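Local coordinates for protein aromatic-amino-acid transaminase TyrB (Burkholderia cenocepacia K56-2Valvano, PDB 4WD2) that probably transfers amino groups between aromatic amino acids and 2-oxo acids, using pyridoxal phosphate held covalently as an internal aldimine, at residues E363-A368 against G401-S406; R33-N38 against V393-D398; E26-D31 against G374-R379. One frame throughout, in Å; residues are numbered along the deposited sequence. Where two conformers were deposited one is given.

Contact 1: E363-A368 against G401-S406; sequences ESQVDA and GKVLKS
Gln365 and Val403 carry the direct touch between helix 363-371 and helix 393-405, at the point where the two backbones come nearest, CA of Gln365 lying 6.6 Å from CA of Val403. The apolar part is small. One branch of the valine, CG1, meets the aliphatic root of the glutamine: Val403 CG1 is 3.7 Å from Gln365 CG and equally near CB. CG1 stands anti to the backbone N of Val403 (chi1 173°), which sends this methyl across the gap, and the two side chains cross obliquely. Leu404 adds a looser touch at the margin. Its CB points away from the other helix, yet CD2 swings back to 4.2 Å from Gln365 NE2.

The polar part runs through water. The extended chain of the glutamine beyond CG takes its amide past the valine toward the carbonyls of Val403 and Leu404. No direct hydrogen bond spans the gap. One water takes a hydrogen bond from Gln365 NE2 at 3.0 Å and donates to Leu404 O. A second donates to Val403 O at 2.6 Å, with only a weak link to NE2. The other end of the amide, OE1, accepts from the backbone N of Thr362, which fixes which way round the group sits and presents NE2 to both waters.

Two helices of the C-terminal part of the chain, joined by a modest buried touch and a water bridge, belong to the small domain of the class I aminotransferase fold.

Contact 2: R33-N38 against V393-D398; sequences RDQKVN and VGIVAD
Ile395 and Val396 are the two residues by which the start of helix 393-405 meets the turn and short strand of 33-38. Ahead of them in the chain, Val393 points away from the turn and packs on Ser332 and Ile333 of helix 309-338, which places that helix on another side of this one.

Ile395 comes next and uses two of its branches. CG2, anti to the backbone N, rests 4.0 Å from CG2 of Val37. The longer arm, with chi2 extended at 173°, carries CD1 out to Gln35, where CD1 of Ile395 lies 3.1 Å from OE1 of Gln35. That is tight for a methyl against an oxygen, which leaves the exact placing of the amide doubtful. The glutamine itself folds over at chi2 (-70°) and crosses the isoleucine at about a right angle. It sits in the type I turn from Arg33 to Lys36, closed by a bond of 3.3 Å from Lys36 N to Arg33 O. The backbone of Gln35 takes part as well, its carbonyl O lying 4.0 Å from Ile395 CG2, the same methyl that meets Val37.

Val396 follows, one step round the helix and deeper. Its CG2 lies 3.8 Å from CG1 of Val37, with the side chains nearly at right angles, and the valine also touches Leu39, Leu388 and Ile333. Val37 thus offers one methyl to each of two successive helix residues.

With no hydrogen bond between the segments, the contact depends on shape and on the exclusion of water around Val37 and Val396, fading to a solvent-facing margin at Gln35.

Contact 3: E26-D31 against G374-R379; sequences ENFQKD and GVYILR
The end of helix 20-30 lies beside the short strand 375-376, CA of Phe28 coming 7.6 Å from CA of Tyr376, while Asp31, just past the helix, faces Gly374, which leaves its own helix with positive phi. Tyr376 supplies nearly all the side-chain contact on its side. Phe28 turns the edge of its ring into one face of the tyrosine ring in a T-shaped stack, with centroids 5.0 Å apart and planes at 86°. The atom that leads is CD1 of Phe28, 3.5 Å from CD1 of Tyr376 and displaced toward the rim of the face. Phe28 CB also sits over this face, 4.1 Å from the centroid of the Tyr376 ring, in a CH-pi contact; CG placed anti to the backbone N (chi1 175°) lets methylene and ring edge share the tyrosine surface.

Strand 375-376 pairs in parallel with strand 37-38, a two-stranded element in the small domain of this class I aminotransferase, and the helix packs against it through Phe28, which also touches Asn38. Lys36 adds a cation-pi contact to the phenylalanine ring and hydrogen-bonds Phe28 O and Asp31 O, tying the helix end to the strand's approach.

At the far end of the tyrosine, the hydroxyl is placed as donor to a carboxylate oxygen that lies at the ring edge and in the ring plane. Tyr376 OH and Asp31 OD2 refine to 2.4 Å apart, a very short separation that is probably not exact. The carboxylate is turned 61° from the ring. Arg33 NH2 forms a salt bridge to the same OD2, and its charge would favour the ionised acid.

In the fold
All three contacts lie on one side of the chain, their centres about 24 to 28 Å from the centre of the chain, in the small domain. Contacts 1 and 2 use opposite ends of helix 393-405, whereas contacts 2 and 3 work through the parallel pair of strands 37-38 and 375-376, where Val37 O lies 2.8 Å from Tyr376 N, a probable hydrogen bond. Contact 1 leans on contact 3 through Val366, packed on the backbone of Leu378. The touching residues of contact 1 are mostly buried but bridged by water; contact 2 has no hydrogen bond and is mainly apolar, running from a buried valine pair to an exposed edge; contact 3, partly buried, combines aromatic packing with a tyrosine-carboxylate hydrogen bond.

Contact 1: E363-A368 against G401-S406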
# COMPACT_ATOMS: atom_id res chain seq x y z
N GLU A 363 20.83 15.71 -25.68
CA GLU A 363 19.46 16.19 -25.57
C GLU A 363 18.97 16.73 -26.92
O GLU A 363 17.82 16.51 -27.30
CB GLU A 363 19.34 17.26 -24.47
CG GLU A 363 19.39 16.68 -23.05
CD GLU A 363 18.97 17.66 -21.97
OE1 GLU A 363 18.51 18.77 -22.32
OE2 GLU A 363 19.11 17.34 -20.78
N SER A 364 19.86 17.42 -27.64
CA SER A 364 19.58 17.87 -29.00
C SER A 364 19.26 16.71 -29.93
O SER A 364 18.32 16.77 -30.71
CB SER A 364 20.76 18.66 -29.57
OG SER A 364 20.57 20.05 -29.40
N GLN A 365 20.06 15.65 -29.85
CA GLN A 365 19.86 14.48 -30.69
C GLN A 365 18.54 13.79 -30.36
O GLN A 365 17.88 13.24 -31.25
CB GLN A 365 21.04 13.51 -30.55
CG GLN A 365 22.27 13.98 -31.32
CD GLN A 365 23.51 13.15 -31.01
OE1 GLN A 365 23.77 12.80 -29.86
NE2 GLN A 365 24.28 12.83 -32.05
N VAL A 366 18.16 13.83 -29.09
CA VAL A 366 16.87 13.29 -28.67
C VAL A 366 15.74 14.12 -29.29
O VAL A 366 14.72 13.58 -29.72
CB VAL A 366 16.72 13.27 -27.13
CG1 VAL A 366 15.31 12.83 -26.73
CG2 VAL A 366 17.77 12.36 -26.49
N ASP A 367 15.93 15.44 -29.34
CA ASP A 367 14.95 16.33 -29.98
C ASP A 367 14.83 16.00 -31.46
O ASP A 367 13.72 15.89 -31.99
CB ASP A 367 15.34 17.80 -29.82
CG ASP A 367 15.10 18.33 -28.42
OD1 ASP A 367 14.28 17.75 -27.68
OD2 ASP A 367 15.72 19.36 -28.08
N ALA A 368 15.97 15.86 -32.12
CA ALA A 368 16.00 15.54 -33.55
C ALA A 368 15.31 14.20 -33.82
O ALA A 368 14.50 14.08 -34.74
CB ALA A 368 17.42 15.52 -34.06
N GLY A 401 20.69 5.77 -36.41
CA GLY A 401 21.86 5.73 -37.27
C GLY A 401 22.07 7.04 -38.01
O GLY A 401 23.18 7.55 -38.05
N LYS A 402 21.00 7.59 -38.58
CA LYS A 402 21.08 8.87 -39.28
C LYS A 402 21.44 10.01 -38.34
O LYS A 402 22.27 10.85 -38.67
CB LYS A 402 19.77 9.18 -40.00
CG LYS A 402 19.52 8.34 -41.24
CD LYS A 402 18.17 8.64 -41.84
CE LYS A 402 17.89 7.77 -43.05
NZ LYS A 402 16.45 7.79 -43.42
N VAL A 403 20.81 10.04 -37.16
CA VAL A 403 21.08 11.10 -36.20
C VAL A 403 22.53 11.05 -35.70
O VAL A 403 23.21 12.07 -35.65
CB VAL A 403 20.11 11.04 -35.00
CG1 VAL A 403 20.52 12.04 -33.93
CG2 VAL A 403 18.68 11.33 -35.46
N LEU A 404 23.00 9.86 -35.36
CA LEU A 404 24.39 9.70 -34.92
C LEU A 404 25.39 10.06 -36.02
O LEU A 404 26.38 10.75 -35.77
CB LEU A 404 24.65 8.26 -34.45
CG LEU A 404 24.11 7.79 -33.09
CD1 LEU A 404 24.44 6.33 -32.87
CD2 LEU A 404 24.68 8.64 -31.96
N LYS A 405 25.13 9.60 -37.24
CA LYS A 405 26.03 9.84 -38.36
C LYS A 405 26.15 11.32 -38.70
O LYS A 405 27.24 11.82 -38.98
CB LYS A 405 25.56 9.07 -39.60
CG LYS A 405 26.42 9.29 -40.83
CD LYS A 405 27.83 8.74 -40.63
CE LYS A 405 28.68 9.00 -41.86
NZ LYS A 405 30.01 8.33 -41.77
N SER A 406 25.02 12.02 -38.66
CA SER A 406 24.97 13.44 -39.00
C SER A 406 25.79 14.28 -38.02
O SER A 406 26.07 15.45 -38.27
CB SER A 406 23.53 13.93 -39.02
OG SER A 406 22.78 13.25 -40.02
O HOH W 1 22.87 14.43 -34.70
O HOH W 2 26.98 11.65 -32.79

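Contact 2: R33-N38 against V393-D398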
# COMPACT_ATOMS: atom_id res chain seq x y z
N ARG A 33 2.00 11.35 -37.58
CA ARG A 33 2.82 10.53 -38.47
C ARG A 33 2.63 9.03 -38.23
O ARG A 33 2.72 8.56 -37.10
CB ARG A 33 4.30 10.91 -38.31
CG ARG A 33 4.58 12.34 -38.75
CD ARG A 33 6.02 12.76 -38.49
NE ARG A 33 6.31 12.90 -37.07
CZ ARG A 33 7.43 13.43 -36.59
NH1 ARG A 33 8.37 13.87 -37.41
NH2 ARG A 33 7.60 13.53 -35.28
N ASP A 34 2.36 8.30 -39.31
CA ASP A 34 2.00 6.90 -39.21
C ASP A 34 3.14 6.03 -38.71
O ASP A 34 2.91 4.96 -38.13
CB ASP A 34 1.53 6.38 -40.58
N GLN A 35 4.38 6.48 -38.91
CA GLN A 35 5.54 5.67 -38.57
C GLN A 35 6.15 6.04 -37.22
O GLN A 35 7.27 5.63 -36.91
CB GLN A 35 6.60 5.78 -39.66
CG GLN A 35 6.11 5.34 -41.03
CD GLN A 35 5.87 3.86 -41.11
OE1 GLN A 35 6.80 3.07 -41.30
NE2 GLN A 35 4.61 3.45 -40.98
N LYS A 36 5.42 6.81 -36.42
CA LYS A 36 5.93 7.21 -35.12
C LYS A 36 6.20 5.99 -34.23
O LYS A 36 5.52 4.97 -34.34
CB LYS A 36 4.95 8.16 -34.43
CG LYS A 36 3.58 7.58 -34.17
CD LYS A 36 2.68 8.62 -33.52
CE LYS A 36 1.26 8.10 -33.35
NZ LYS A 36 0.38 9.11 -32.69
N VAL A 37 7.22 6.10 -33.38
CA VAL A 37 7.59 5.01 -32.48
C VAL A 37 7.83 5.55 -31.07
O VAL A 37 8.58 6.51 -30.88
CB VAL A 37 8.86 4.27 -32.97
CG1 VAL A 37 9.25 3.18 -31.99
CG2 VAL A 37 8.64 3.69 -34.36
N ASN A 38 7.18 4.93 -30.08
CA ASN A 38 7.32 5.34 -28.69
C ASN A 38 8.16 4.35 -27.91
O ASN A 38 7.81 3.18 -27.79
CB ASN A 38 5.94 5.49 -28.03
CG ASN A 38 6.00 6.22 -26.71
OD1 ASN A 38 7.04 6.72 -26.30
ND2 ASN A 38 4.86 6.32 -26.03
N VAL A 393 11.75 -1.94 -35.31
CA VAL A 393 13.18 -1.95 -34.99
C VAL A 393 14.02 -1.44 -36.17
O VAL A 393 15.04 -0.78 -35.97
CB VAL A 393 13.66 -3.36 -34.54
CG1 VAL A 393 13.56 -4.37 -35.67
CG2 VAL A 393 15.08 -3.29 -33.97
N GLY A 394 13.58 -1.71 -37.40
CA GLY A 394 14.26 -1.17 -38.56
C GLY A 394 14.13 0.34 -38.63
O GLY A 394 15.10 1.04 -38.92
N ILE A 395 12.92 0.83 -38.37
CA ILE A 395 12.62 2.26 -38.37
C ILE A 395 13.48 2.99 -37.34
O ILE A 395 14.06 4.04 -37.62
CB ILE A 395 11.12 2.51 -38.07
CG1 ILE A 395 10.27 2.15 -39.29
CG2 ILE A 395 10.88 3.95 -37.64
CD1 ILE A 395 8.78 2.20 -39.02
N VAL A 396 13.59 2.41 -36.16
CA VAL A 396 14.39 2.98 -35.08
C VAL A 396 15.89 2.99 -35.40
O VAL A 396 16.55 4.02 -35.24
CB VAL A 396 14.16 2.22 -33.77
CG1 VAL A 396 15.11 2.73 -32.69
CG2 VAL A 396 12.71 2.36 -33.34
N ALA A 397 16.42 1.86 -35.84
CA ALA A 397 17.85 1.76 -36.15
C ALA A 397 18.24 2.75 -37.25
O ALA A 397 19.31 3.34 -37.22
CB ALA A 397 18.20 0.34 -36.56
N ASP A 398 17.36 2.91 -38.23
CA ASP A 398 17.58 3.86 -39.32
C ASP A 398 17.62 5.29 -38.78
O ASP A 398 18.53 6.06 -39.10
CB ASP A 398 16.48 3.71 -40.37
CG ASP A 398 16.77 4.47 -41.64
OD1 ASP A 398 17.78 4.15 -42.31
OD2 ASP A 398 15.98 5.38 -41.98

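Contact 3: E26-D31 against G374-R379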
# COMPACT_ATOMS: atom_id res chain seq x y z
N GLU A 26 1.70 12.83 -24.41
CA GLU A 26 0.59 13.59 -24.99
C GLU A 26 0.96 14.09 -26.38
O GLU A 26 0.12 14.16 -27.28
CB GLU A 26 0.19 14.76 -24.09
N ASN A 27 2.23 14.45 -26.55
CA ASN A 27 2.72 14.90 -27.84
C ASN A 27 2.84 13.74 -28.82
O ASN A 27 2.67 13.91 -30.03
CB ASN A 27 4.08 15.59 -27.68
CG ASN A 27 3.96 16.92 -26.97
OD1 ASN A 27 3.00 17.67 -27.17
ND2 ASN A 27 4.94 17.22 -26.12
N PHE A 28 3.12 12.56 -28.29
CA PHE A 28 3.20 11.36 -29.12
C PHE A 28 1.82 10.99 -29.65
O PHE A 28 1.70 10.54 -30.79
CB PHE A 28 3.80 10.19 -28.34
CG PHE A 28 3.81 8.90 -29.11
CD1 PHE A 28 4.80 8.64 -30.05
CD2 PHE A 28 2.82 7.95 -28.91
CE1 PHE A 28 4.80 7.45 -30.77
CE2 PHE A 28 2.82 6.76 -29.62
CZ PHE A 28 3.81 6.52 -30.56
N GLN A 29 0.80 11.16 -28.82
CA GLN A 29 -0.57 10.85 -29.23
C GLN A 29 -1.04 11.78 -30.35
O GLN A 29 -1.63 11.32 -31.33
CB GLN A 29 -1.52 10.93 -28.03
CG GLN A 29 -1.18 9.97 -26.89
CD GLN A 29 -1.44 8.51 -27.22
OE1 GLN A 29 -0.52 7.69 -27.28
NE2 GLN A 29 -2.71 8.17 -27.43
N LYS A 30 -0.78 13.08 -30.20
CA LYS A 30 -1.17 14.07 -31.21
C LYS A 30 -0.35 13.97 -32.50
O LYS A 30 -0.82 14.40 -33.56
CB LYS A 30 -1.06 15.49 -30.64
N ASP A 31 0.85 13.41 -32.41
CA ASP A 31 1.72 13.20 -33.58
C ASP A 31 0.97 12.44 -34.66
O ASP A 31 0.57 11.29 -34.45
CB ASP A 31 3.00 12.45 -33.17
CG ASP A 31 4.11 12.55 -34.20
OD1 ASP A 31 3.83 12.62 -35.41
OD2 ASP A 31 5.29 12.55 -33.80
N GLY A 374 10.31 11.02 -35.74
CA GLY A 374 9.15 10.50 -35.03
C GLY A 374 9.42 9.35 -34.06
O GLY A 374 8.54 8.55 -33.78
N VAL A 375 10.65 9.27 -33.55
CA VAL A 375 11.01 8.24 -32.59
C VAL A 375 11.22 8.88 -31.22
O VAL A 375 12.03 9.81 -31.08
CB VAL A 375 12.28 7.47 -33.02
CG1 VAL A 375 12.81 6.60 -31.88
CG2 VAL A 375 11.99 6.60 -34.25
N TYR A 376 10.50 8.39 -30.22
CA TYR A 376 10.45 9.05 -28.92
C TYR A 376 11.21 8.30 -27.81
O TYR A 376 10.84 7.18 -27.45
CB TYR A 376 8.98 9.24 -28.48
CG TYR A 376 8.16 10.23 -29.29
CD1 TYR A 376 7.91 10.03 -30.65
CD2 TYR A 376 7.60 11.34 -28.68
CE1 TYR A 376 7.14 10.94 -31.38
CE2 TYR A 376 6.82 12.25 -29.40
CZ TYR A 376 6.60 12.04 -30.75
OH TYR A 376 5.83 12.95 -31.47
N ILE A 377 12.26 8.93 -27.29
CA ILE A 377 12.95 8.42 -26.11
C ILE A 377 13.09 9.56 -25.10
O ILE A 377 12.73 10.70 -25.39
CB ILE A 377 14.34 7.83 -26.45
CG1 ILE A 377 15.28 8.89 -27.02
CG2 ILE A 377 14.21 6.67 -27.41
CD1 ILE A 377 16.69 8.39 -27.25
N LEU A 378 13.59 9.27 -23.90
CA LEU A 378 13.67 10.29 -22.86
C LEU A 378 14.78 11.29 -23.14
O LEU A 378 15.71 11.00 -23.88
CB LEU A 378 13.90 9.66 -21.48
CG LEU A 378 12.79 8.80 -20.88
CD1 LEU A 378 13.05 8.61 -19.39
CD2 LEU A 378 11.42 9.42 -21.12
N ARG A 379 14.67 12.47 -22.52
CA ARG A 379 15.68 13.52 -22.66
C ARG A 379 17.06 13.04 -22.24
O ARG A 379 18.07 13.52 -22.74
CB ARG A 379 15.28 14.75 -21.84